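Local coordinates for flagellar basal body rod modification protein (Helicobacter pylori 26695, PDB 4ZZF) that probably helps build the flagellar hook as a hook-capping scaffold, seen here as a truncated piece that includes its Ig-like domain, at the interface of chains A and B. Numbering follows the deposited sequence. Chains: chain A/B, Flagellar basal body rod modification protein.

The interface of chains A and B. Residues chain A 139-141, 146; chain B 114-115, 126.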
loop_
_atom_site.group_PDB
_atom_site.type_symbol
_atom_site.label_atom_id
_atom_site.label_comp_id
_atom_site.label_asym_id
_atom_site.label_seq_id
_atom_site.Cartn_x
_atom_site.Cartn_y
_atom_site.Cartn_z
ATOM N N GLU A 139 -6.147 -13.057 9.283
ATOM C CA GLU A 139 -5.395 -13.171 8.033
ATOM C C GLU A 139 -5.775 -12.087 7.035
ATOM O O GLU A 139 -6.939 -11.705 6.973
ATOM C CB GLU A 139 -5.620 -14.545 7.389
ATOM C CG GLU A 139 -4.619 -14.816 6.298
ATOM C CD GLU A 139 -4.796 -16.149 5.604
ATOM O OE1 GLU A 139 -5.858 -16.799 5.765
ATOM O OE2 GLU A 139 -3.844 -16.543 4.895
ATOM N N PHE A 140 -4.801 -11.592 6.261
ATOM C CA PHE A 140 -5.081 -10.696 5.132
ATOM C C PHE A 140 -4.410 -11.165 3.852
ATOM O O PHE A 140 -3.285 -11.674 3.882
ATOM C CB PHE A 140 -4.613 -9.261 5.400
ATOM C CG PHE A 140 -5.271 -8.598 6.578
ATOM C CD1 PHE A 140 -4.764 -8.772 7.861
ATOM C CD2 PHE A 140 -6.361 -7.755 6.395
ATOM C CE1 PHE A 140 -5.349 -8.131 8.941
ATOM C CE2 PHE A 140 -6.954 -7.121 7.461
ATOM C CZ PHE A 140 -6.452 -7.300 8.734
ATOM N N TYR A 141 -5.091 -10.957 2.726
ATOM C CA TYR A 141 -4.513 -11.223 1.407
ATOM C C TYR A 141 -5.191 -10.348 0.344
ATOM O O TYR A 141 -6.204 -9.695 0.611
ATOM C CB TYR A 141 -4.622 -12.722 1.050
ATOM C CG TYR A 141 -5.996 -13.320 1.228
ATOM C CD1 TYR A 141 -6.931 -13.297 0.190
ATOM C CD2 TYR A 141 -6.361 -13.923 2.424
ATOM C CE1 TYR A 141 -8.205 -13.855 0.346
ATOM C CE2 TYR A 141 -7.625 -14.487 2.588
ATOM C CZ TYR A 141 -8.541 -14.445 1.553
ATOM O OH TYR A 141 -9.794 -15.001 1.721
ATOM N N LYS A 146 -5.474 -16.000 -3.762
ATOM C CA LYS A 146 -5.312 -16.584 -2.414
ATOM C C LYS A 146 -6.550 -16.577 -1.501
ATOM O O LYS A 146 -6.724 -17.478 -0.669
ATOM C CB LYS A 146 -4.149 -15.892 -1.692
ATOM C CG LYS A 146 -2.935 -16.791 -1.545
ATOM C CD LYS A 146 -3.114 -17.618 -0.306
ATOM C CE LYS A 146 -3.353 -16.697 0.854
ATOM N NZ LYS A 146 -3.735 -17.441 2.083
ATOM N N GLU B 114 2.405 -13.723 0.126
ATOM C CA GLU B 114 1.071 -13.995 -0.381
ATOM C C GLU B 114 -0.026 -13.630 0.613
ATOM O O GLU B 114 -1.157 -13.348 0.226
ATOM C CB GLU B 114 0.955 -15.465 -0.768
ATOM C CG GLU B 114 1.941 -15.865 -1.851
ATOM C CD GLU B 114 1.866 -17.335 -2.185
ATOM O OE1 GLU B 114 2.126 -18.157 -1.282
ATOM O OE2 GLU B 114 1.540 -17.663 -3.345
ATOM N N SER B 115 0.298 -13.642 1.897
ATOM C CA SER B 115 -0.667 -13.216 2.893
ATOM C C SER B 115 0.071 -12.946 4.179
ATOM O O SER B 115 1.207 -13.371 4.342
ATOM C CB SER B 115 -1.770 -14.273 3.101
ATOM O OG SER B 115 -1.357 -15.302 3.975
ATOM N N ARG B 126 3.045 -15.468 4.914
ATOM C CA ARG B 126 2.889 -16.663 4.107
ATOM C C ARG B 126 3.600 -16.478 2.778
ATOM O O ARG B 126 3.273 -15.577 2.009
ATOM C CB ARG B 126 1.420 -17.013 3.869
ATOM C CG ARG B 126 1.270 -18.270 2.990
ATOM C CD ARG B 126 -0.116 -18.403 2.365
ATOM N NE ARG B 126 -1.168 -18.523 3.373
ATOM C CZ ARG B 126 -1.417 -19.635 4.068
ATOM N NH1 ARG B 126 -0.675 -20.732 3.863
ATOM N NH2 ARG B 126 -2.400 -19.651 4.975
#
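The carboxylate oxygen OE2 of A:Glu139 is gripped from both chains. Across the interface, the hydroxyl OG of B:Ser115 donates a 2.9 Å hydrogen bond to OE2, which accepts it with its anti lone pair, away from the other carboxylate oxygen. From its own chain, the side-chain amine nitrogen NZ of A:Lys146 adds a salt bridge of 3.0 Å to OE2, arriving from above the carboxylate plane, 37° out of it. B:Arg126 contributes a longer salt bridge, with NH2 3.4 Å from OE2; this bond is weak, although the oxygen lies in plane at the edge of the guanidinium. Glutamate suits the place because its reach carries the charge over to chain B: CG stands opposite the backbone N (chi1 -166°) and the chain runs straight on beyond it.

Serine is small enough to let chain A come close, and its hydroxyl can both give and take a hydrogen bond. While OG donates to A:Glu139, it accepts from NE of B:Arg126 at 3.3 Å, a bent bond that links strands 115-119 and 122-127 of chain B and helps set the hydroxyl. A chi1 of 82° places OG between the backbone N and the carbonyl carbon, turned toward the glutamate.

A:Lys146, the last residue of the truncated construct, folds at chi2 and chi3; its CE lies 3.7 Å from CB of B:Ser115, while the chain crosses the B:Arg126 side chain obliquely. NZ also lies 3.1 Å from NE of B:Arg126 without a hydrogen bond; the shared carboxylate probably offsets the closeness of the two positive groups. Beside them, CB of A:Tyr141 rests 3.8 Å from CB of B:Ser115.

The patch joins side chains of strand 137-141 and the cut C-terminal end of chain A to two strands of chain B. It helps hold the two copies together in the crystal, but the natural protein continues beyond this end, so the contact may depend on the truncation and need not occur in the hook cap.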